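PDB 4ZK3: serpin B3 from Homo sapiens, which probably inhibits target proteases as a serpin and makes up Pso p27, a compact form that builds large aggregates linked to psoriasis. Local coordinates for residues Thr90-Ser95 with Tyr99-Ala104; Ile34-Gly39 with Leu176-Tyr181. All coordinates share one frame; numbering follows the deposited sequence.

In the fold
Both contacts involve the large central sheet of the serpin fold. Contact 1 is a local one. It joins the end of helix 81-91 and strand 94-95 to the start of strand 99-110, and it is partly open to solvent. Contact 2 lies deeper. It sets helix 31-42 against strand 174-185 and is fully buried. Strands 99-110 and 174-185 are neighbours, and Ala104 N probably bonds Ala179 O between the two contacts. Their chemistry differs with place. Contact 1 uses paired backbone groups, apolar packing and a water. Contact 2 covers far less surface and relies on small side chains and polar groups bridged by Asn105.

Contact 1: Thr90-Ser95 with Tyr99-Ala104; sequences TEFNKS and YELKIA
Leu101 has CG trans to its own N (chi1 180°), which carries the branch over the backbone of Phe92. Tyr99 has CG between N and the carbonyl carbon (chi1 74°), and its ring lies beside Lys94. The motif is a short beta hairpin. Strand 94-95 follows helix 81-91 and turns back into strand 99-110 of the central serpin sheet. Lys94 and Leu101 form an antiparallel hydrogen-bonded pair. Leu101 N donates to Lys94 O at 2.9 Å, with 155° at the hydrogen. Lys94 N returns a bond to Leu101 O at 3.1 Å. Ser95 and Glu100 follow as a non-hydrogen-bonded pair, and their side chains lie on the other face.

Phe92, just past the end of helix 81-91, packs on the buried face. Leu101 CG sits 3.4 Å from Phe92 O. Phe92 CB meets Ile103 CG2 at 3.8 Å and also touches Leu101 CD2. The Phe92 ring itself leads off toward Leu382 and Gln375, and Leu101 touches the same two residues. The turn out of helix 81-91 thus meets strands 369-375 and 380-387 as well as the hairpin.

On the Lys94 side, the aliphatic chain crosses the end of Tyr99. Lys94 CD is 3.5 Å from Tyr99 OH. Both polar ends reach the same carboxylate oxygen, Asp240 OD2: Lys94 NZ by a salt bridge and Tyr99 OH by a hydrogen bond. This brings the lysine chain alongside the phenol.

On the other face, Ser95 OG packs against Glu100 CG. One water links the strands there. It donates to Leu101 O at 2.8 Å, so that carbonyl takes a second hydrogen bond besides the one from Lys94 N, and it is hydrogen-bonded to Ser95 OG at 3.2 Å.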
ATOM      1  N   THR A  90      -6.905  11.156   9.230  1.00 39.24           N
ATOM      2  CA  THR A  90      -7.275  12.568   9.036  1.00 38.29           C
ATOM      3  C   THR A  90      -6.315  13.255   8.061  1.00 40.33           C
ATOM      4  O   THR A  90      -6.741  13.978   7.168  1.00 41.35           O
ATOM      5  CB  THR A  90      -7.208  13.373  10.360  1.00 39.66           C
ATOM      6  OG1 THR A  90      -7.720  12.597  11.431  1.00 44.43           O
ATOM      7  CG2 THR A  90      -8.034  14.657  10.274  1.00 41.69           C
ATOM      8  N   GLU A  91      -5.021  13.017   8.252  1.00 39.42           N
ATOM      9  CA  GLU A  91      -3.961  13.636   7.433  1.00 42.59           C
ATOM     10  C   GLU A  91      -3.968  13.159   5.998  1.00 38.79           C
ATOM     11  O   GLU A  91      -3.628  13.859   5.072  1.00 45.19           O
ATOM     12  CB  GLU A  91      -2.615  13.287   8.027  1.00 44.43           C
ATOM     13  CG  GLU A  91      -2.436  13.734   9.469  1.00 50.95           C
ATOM     14  CD  GLU A  91      -1.874  15.123   9.562  1.00 59.58           C
ATOM     15  OE1 GLU A  91      -1.041  15.339  10.471  1.00 70.47           O
ATOM     16  OE2 GLU A  91      -2.243  15.974   8.707  1.00 57.06           O
ATOM     17  N   PHE A  92      -4.425  11.945   5.821  1.00 38.02           N
ATOM     18  CA  PHE A  92      -4.454  11.334   4.530  1.00 35.29           C
ATOM     19  C   PHE A  92      -5.710  11.695   3.750  1.00 34.83           C
ATOM     20  O   PHE A  92      -6.074  10.954   2.805  1.00 34.92           O
ATOM     21  CB  PHE A  92      -4.388   9.801   4.699  1.00 30.52           C
ATOM     22  CG  PHE A  92      -3.137   9.286   5.346  1.00 30.47           C
ATOM     23  CD1 PHE A  92      -2.022  10.072   5.514  1.00 28.93           C
ATOM     24  CD2 PHE A  92      -3.094   7.976   5.761  1.00 32.21           C
ATOM     25  CE1 PHE A  92      -0.871   9.561   6.100  1.00 30.79           C
ATOM     26  CE2 PHE A  92      -1.960   7.445   6.369  1.00 32.32           C
ATOM     27  CZ  PHE A  92      -0.829   8.233   6.520  1.00 33.30           C
ATOM     28  N   ASN A  93      -6.469  12.713   4.170  1.00 28.64           N
ATOM     29  CA  ASN A  93      -7.650  13.116   3.354  1.00 28.39           C
ATOM     30  C   ASN A  93      -7.427  14.588   3.150  1.00 32.76           C
ATOM     31  O   ASN A  93      -7.713  15.379   4.057  1.00 28.15           O
ATOM     32  CB  ASN A  93      -9.019  12.897   4.024  1.00 32.21           C
ATOM     33  CG  ASN A  93      -9.484  11.466   3.975  1.00 31.56           C
ATOM     34  OD1 ASN A  93      -9.436  10.755   4.984  1.00 38.81           O
ATOM     35  ND2 ASN A  93      -9.931  11.036   2.832  1.00 25.75           N
ATOM     36  N   LYS A  94      -6.801  14.931   2.028  1.00 31.22           N
ATOM     37  CA  LYS A  94      -6.489  16.314   1.702  1.00 31.14           C
ATOM     38  C   LYS A  94      -6.329  16.449   0.195  1.00 31.77           C
ATOM     39  O   LYS A  94      -5.742  15.573  -0.477  1.00 28.18           O
ATOM     40  CB  LYS A  94      -5.222  16.748   2.428  1.00 34.14           C
ATOM     41  CG  LYS A  94      -4.903  18.221   2.196  1.00 41.03           C
ATOM     42  CD  LYS A  94      -3.667  18.676   2.958  1.00 43.87           C
ATOM     43  CE  LYS A  94      -3.569  20.192   2.920  1.00 49.86           C
ATOM     44  NZ  LYS A  94      -2.122  20.570   2.958  1.00 52.97           N
ATOM     45  N   SER A  95      -6.907  17.524  -0.329  1.00 30.57           N
ATOM     46  CA  SER A  95      -6.824  17.881  -1.732  1.00 31.38           C
ATOM     47  C   SER A  95      -6.405  19.332  -1.840  1.00 31.64           C
ATOM     48  O   SER A  95      -6.841  20.153  -1.046  1.00 24.96           O
ATOM     49  CB  SER A  95      -8.179  17.712  -2.441  1.00 35.29           C
ATOM     50  OG  SER A  95      -8.373  16.355  -2.857  1.00 38.93           O
ATOM     51  N   TYR A  99      -2.876  18.176  -6.073  1.00 29.66           N
ATOM     52  CA  TYR A  99      -3.033  16.738  -5.806  1.00 28.83           C
ATOM     53  C   TYR A  99      -4.299  16.432  -5.049  1.00 28.51           C
ATOM     54  O   TYR A  99      -4.892  17.322  -4.429  1.00 25.06           O
ATOM     55  CB  TYR A  99      -1.800  16.179  -5.057  1.00 25.93           C
ATOM     56  CG  TYR A  99      -1.706  16.572  -3.604  1.00 28.09           C
ATOM     57  CD1 TYR A  99      -1.000  17.712  -3.205  1.00 27.36           C
ATOM     58  CD2 TYR A  99      -2.300  15.769  -2.595  1.00 26.38           C
ATOM     59  CE1 TYR A  99      -0.911  18.046  -1.843  1.00 30.31           C
ATOM     60  CE2 TYR A  99      -2.217  16.115  -1.255  1.00 30.23           C
ATOM     61  CZ  TYR A  99      -1.530  17.246  -0.881  1.00 27.69           C
ATOM     62  OH  TYR A  99      -1.456  17.547   0.466  1.00 30.11           O
ATOM     63  N   GLU A 100      -4.704  15.159  -5.123  1.00 26.36           N
ATOM     64  CA  GLU A 100      -5.725  14.597  -4.300  1.00 24.75           C
ATOM     65  C   GLU A 100      -5.185  13.352  -3.588  1.00 25.02           C
ATOM     66  O   GLU A 100      -4.571  12.477  -4.239  1.00 21.70           O
ATOM     67  CB  GLU A 100      -6.867  14.147  -5.179  1.00 29.80           C
ATOM     68  CG  GLU A 100      -8.040  13.681  -4.362  1.00 33.26           C
ATOM     69  CD  GLU A 100      -9.199  13.284  -5.197  1.00 36.77           C
ATOM     70  OE1 GLU A 100      -9.012  13.034  -6.403  1.00 36.61           O
ATOM     71  OE2 GLU A 100     -10.299  13.209  -4.621  1.00 41.81           O
ATOM     72  N   LEU A 101      -5.406  13.286  -2.274  1.00 23.53           N
ATOM     73  CA  LEU A 101      -5.162  12.118  -1.464  1.00 22.68           C
ATOM     74  C   LEU A 101      -6.441  11.796  -0.688  1.00 23.89           C
ATOM     75  O   LEU A 101      -7.005  12.673  -0.032  1.00 23.40           O
ATOM     76  CB  LEU A 101      -3.997  12.387  -0.506  1.00 24.19           C
ATOM     77  CG  LEU A 101      -3.731  11.173   0.359  1.00 23.41           C
ATOM     78  CD1 LEU A 101      -3.350   9.879  -0.418  1.00 24.54           C
ATOM     79  CD2 LEU A 101      -2.662  11.494   1.352  1.00 24.95           C
ATOM     80  N   LYS A 102      -6.916  10.562  -0.747  1.00 20.46           N
ATOM     81  CA  LYS A 102      -8.076  10.229  -0.021  1.00 22.52           C
ATOM     82  C   LYS A 102      -8.064   8.779   0.365  1.00 20.43           C
ATOM     83  O   LYS A 102      -7.487   7.932  -0.316  1.00 19.45           O
ATOM     84  CB  LYS A 102      -9.352  10.589  -0.736  1.00 23.70           C
ATOM     85  CG  LYS A 102      -9.577   9.948  -2.040  1.00 27.95           C
ATOM     86  CD  LYS A 102     -10.893  10.316  -2.701  1.00 31.33           C
ATOM     87  CE  LYS A 102     -10.858   9.823  -4.128  1.00 34.77           C
ATOM     88  NZ  LYS A 102     -12.212   9.663  -4.773  1.00 38.76           N
ATOM     89  N   ILE A 103      -8.673   8.510   1.506  1.00 21.66           N
ATOM     90  CA  ILE A 103      -8.738   7.165   2.042  1.00 22.43           C
ATOM     91  C   ILE A 103     -10.068   6.977   2.689  1.00 23.46           C
ATOM     92  O   ILE A 103     -10.516   7.856   3.428  1.00 24.96           O
ATOM     93  CB  ILE A 103      -7.555   6.941   2.982  1.00 22.72           C
ATOM     94  CG1 ILE A 103      -7.424   5.464   3.382  1.00 23.22           C
ATOM     95  CG2 ILE A 103      -7.642   7.850   4.186  1.00 26.46           C
ATOM     96  CD1 ILE A 103      -6.048   5.164   3.856  1.00 24.34           C
ATOM     97  N   ALA A 104     -10.656   5.807   2.509  1.00 19.84           N
ATOM     98  CA  ALA A 104     -11.920   5.504   3.156  1.00 21.25           C
ATOM     99  C   ALA A 104     -11.944   4.050   3.626  1.00 21.52           C
ATOM    100  O   ALA A 104     -11.338   3.154   2.988  1.00 20.16           O
ATOM    101  CB  ALA A 104     -13.030   5.708   2.152  1.00 22.40           C
TER
HETATM  102  O   HOH W   1      -9.232  14.330  -0.537  1.00 23.28           O

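Contact 2: Ile34-Gly39 with Leu176-Tyr181; sequences ITSALG and LVNAIY
Ser36 OG is hydrogen-bonded by Asn105 ND2 of the neighbouring strand 99-110, beside Asn178 OD1. The same ND2 forms a weaker bond with Asn178 OD1, and so bridges the two oxygens. Ser36 OG and Asn178 OD1 are 3.2 Å apart. Both side chains extend into the interface between helix and sheet. Ser36 has OG opposite its backbone N (chi1 177°), and Asn178 CG takes the same placing. Ser36 CB also comes within 3.6 Å of Asn178 OD1, so the serine lies against the amide with its methylene as well as its hydroxyl.

The helix is 31-42, which packs against one face of the central sheet, and the strand is 174-185. This is consistent with the serpin shutter region, where the sheet opens to take in the reactive-centre loop. Here strand 340-351 pairs with strand 174-185, as expected once that loop is inserted.

Ala37 makes the apolar part. Its N and CB both lie 4.4 Å from Asn178 CB. This close approach of helix backbone to strand is consistent with the small side chain. Ala37 also touches Thr347 and Val349 of the inserted strand.

All three touching residues are buried. The two oxygens therefore depend on local partners. Sharing Asn105 ND2 ties the helix to two adjacent strands through polar groups in the protein interior.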
ATOM      1  N   ILE A  34      -3.578  -1.900   3.931  1.00 18.50           N
ATOM      2  CA  ILE A  34      -3.660  -3.199   4.590  1.00 18.96           C
ATOM      3  C   ILE A  34      -3.662  -3.037   6.104  1.00 19.32           C
ATOM      4  O   ILE A  34      -4.459  -3.663   6.811  1.00 20.03           O
ATOM      5  CB  ILE A  34      -2.526  -4.082   4.151  1.00 20.31           C
ATOM      6  CG1 ILE A  34      -2.589  -4.241   2.649  1.00 20.90           C
ATOM      7  CG2 ILE A  34      -2.664  -5.405   4.834  1.00 20.82           C
ATOM      8  CD1 ILE A  34      -1.380  -4.869   2.024  1.00 20.75           C
ATOM      9  N   THR A  35      -2.802  -2.178   6.605  1.00 19.22           N
ATOM     10  CA  THR A  35      -2.824  -1.852   8.033  1.00 21.07           C
ATOM     11  C   THR A  35      -4.185  -1.394   8.475  1.00 20.72           C
ATOM     12  O   THR A  35      -4.717  -1.841   9.491  1.00 21.37           O
ATOM     13  CB  THR A  35      -1.776  -0.808   8.371  1.00 18.98           C
ATOM     14  OG1 THR A  35      -0.489  -1.370   8.138  1.00 20.52           O
ATOM     15  CG2 THR A  35      -1.890  -0.444   9.821  1.00 23.05           C
ATOM     16  N   SER A  36      -4.777  -0.498   7.708  1.00 21.91           N
ATOM     17  CA  SER A  36      -6.094   0.047   8.057  1.00 20.48           C
ATOM     18  C   SER A  36      -7.185  -1.050   8.113  1.00 19.49           C
ATOM     19  O   SER A  36      -7.993  -1.074   9.036  1.00 19.53           O
ATOM     20  CB  SER A  36      -6.427   1.187   7.089  1.00 22.03           C
ATOM     21  OG  SER A  36      -7.704   1.722   7.315  1.00 26.29           O
ATOM     22  N   ALA A  37      -7.238  -1.934   7.145  1.00 16.62           N
ATOM     23  CA  ALA A  37      -8.199  -2.975   7.146  1.00 18.86           C
ATOM     24  C   ALA A  37      -8.014  -3.927   8.315  1.00 19.34           C
ATOM     25  O   ALA A  37      -8.983  -4.337   8.940  1.00 20.16           O
ATOM     26  CB  ALA A  37      -8.135  -3.759   5.814  1.00 18.94           C
ATOM     27  N   LEU A  38      -6.784  -4.291   8.603  1.00 19.39           N
ATOM     28  CA  LEU A  38      -6.526  -5.226   9.714  1.00 20.95           C
ATOM     29  C   LEU A  38      -6.736  -4.560  11.083  1.00 22.13           C
ATOM     30  O   LEU A  38      -7.053  -5.225  12.038  1.00 22.88           O
ATOM     31  CB  LEU A  38      -5.132  -5.832   9.559  1.00 21.38           C
ATOM     32  CG  LEU A  38      -4.995  -6.686   8.305  1.00 21.75           C
ATOM     33  CD1 LEU A  38      -3.602  -7.263   8.214  1.00 23.48           C
ATOM     34  CD2 LEU A  38      -6.084  -7.757   8.252  1.00 24.19           C
ATOM     35  N   GLY A  39      -6.568  -3.241  11.141  1.00 22.12           N
ATOM     36  CA  GLY A  39      -6.815  -2.449  12.317  1.00 21.32           C
ATOM     37  C   GLY A  39      -8.282  -2.530  12.675  1.00 23.13           C
ATOM     38  O   GLY A  39      -8.637  -2.653  13.842  1.00 20.69           O
ATOM     39  N   LEU A 176     -14.969  -6.038   5.314  1.00 18.52           N
ATOM     40  CA  LEU A 176     -14.412  -4.777   5.685  1.00 19.38           C
ATOM     41  C   LEU A 176     -13.531  -4.359   4.531  1.00 20.63           C
ATOM     42  O   LEU A 176     -12.755  -5.163   4.015  1.00 20.47           O
ATOM     43  CB  LEU A 176     -13.600  -4.938   6.941  1.00 21.09           C
ATOM     44  CG  LEU A 176     -14.406  -5.187   8.212  1.00 19.79           C
ATOM     45  CD1 LEU A 176     -13.545  -5.745   9.321  1.00 22.49           C
ATOM     46  CD2 LEU A 176     -14.961  -3.890   8.685  1.00 21.39           C
ATOM     47  N   VAL A 177     -13.611  -3.092   4.141  1.00 19.18           N
ATOM     48  CA  VAL A 177     -12.882  -2.629   2.997  1.00 20.25           C
ATOM     49  C   VAL A 177     -12.178  -1.323   3.271  1.00 18.06           C
ATOM     50  O   VAL A 177     -12.744  -0.485   3.896  1.00 17.25           O
ATOM     51  CB  VAL A 177     -13.820  -2.521   1.772  1.00 22.02           C
ATOM     52  CG1 VAL A 177     -13.018  -2.117   0.564  1.00 22.52           C
ATOM     53  CG2 VAL A 177     -14.461  -3.868   1.507  1.00 23.27           C
ATOM     54  N   ASN A 178     -10.918  -1.221   2.875  1.00 16.19           N
ATOM     55  CA  ASN A 178     -10.195   0.019   2.796  1.00 15.92           C
ATOM     56  C   ASN A 178      -9.856   0.369   1.350  1.00 18.02           C
ATOM     57  O   ASN A 178      -9.404  -0.484   0.591  1.00 19.11           O
ATOM     58  CB  ASN A 178      -8.831  -0.057   3.532  1.00 15.89           C
ATOM     59  CG  ASN A 178      -8.045   1.207   3.387  1.00 15.90           C
ATOM     60  OD1 ASN A 178      -8.269   2.173   4.151  1.00 20.15           O
ATOM     61  ND2 ASN A 178      -7.219   1.273   2.401  1.00 13.90           N
ATOM     62  N   ALA A 179     -10.096   1.618   0.942  1.00 18.33           N
ATOM     63  CA  ALA A 179      -9.611   2.129  -0.345  1.00 19.52           C
ATOM     64  C   ALA A 179      -8.807   3.401  -0.156  1.00 18.48           C
ATOM     65  O   ALA A 179      -9.190   4.290   0.621  1.00 20.98           O
ATOM     66  CB  ALA A 179     -10.770   2.418  -1.301  1.00 18.88           C
ATOM     67  N   ILE A 180      -7.717   3.493  -0.897  1.00 16.84           N
ATOM     68  CA  ILE A 180      -6.803   4.637  -0.868  1.00 17.23           C
ATOM     69  C   ILE A 180      -6.498   5.081  -2.303  1.00 16.75           C
ATOM     70  O   ILE A 180      -6.379   4.231  -3.232  1.00 15.88           O
ATOM     71  CB  ILE A 180      -5.491   4.290  -0.116  1.00 17.11           C
ATOM     72  CG1 ILE A 180      -4.576   5.495  -0.019  1.00 17.07           C
ATOM     73  CG2 ILE A 180      -4.707   3.153  -0.831  1.00 16.23           C
ATOM     74  CD1 ILE A 180      -3.321   5.292   0.858  1.00 17.15           C
ATOM     75  N   TYR A 181      -6.440   6.414  -2.511  1.00 17.23           N
ATOM     76  CA  TYR A 181      -6.311   6.993  -3.838  1.00 17.54           C
ATOM     77  C   TYR A 181      -5.469   8.265  -3.784  1.00 18.47           C
ATOM     78  O   TYR A 181      -5.668   9.112  -2.907  1.00 19.09           O
ATOM     79  CB  TYR A 181      -7.685   7.312  -4.464  1.00 18.25           C
ATOM     80  CG  TYR A 181      -7.543   7.970  -5.801  1.00 20.46           C
ATOM     81  CD1 TYR A 181      -7.327   7.202  -6.919  1.00 21.07           C
ATOM     82  CD2 TYR A 181      -7.566   9.390  -5.946  1.00 22.39           C
ATOM     83  CE1 TYR A 181      -7.146   7.766  -8.164  1.00 24.74           C
ATOM     84  CE2 TYR A 181      -7.373   9.967  -7.210  1.00 25.61           C
ATOM     85  CZ  TYR A 181      -7.182   9.156  -8.314  1.00 23.21           C
ATOM     86  OH  TYR A 181      -6.988   9.653  -9.602  1.00 24.67           O
TER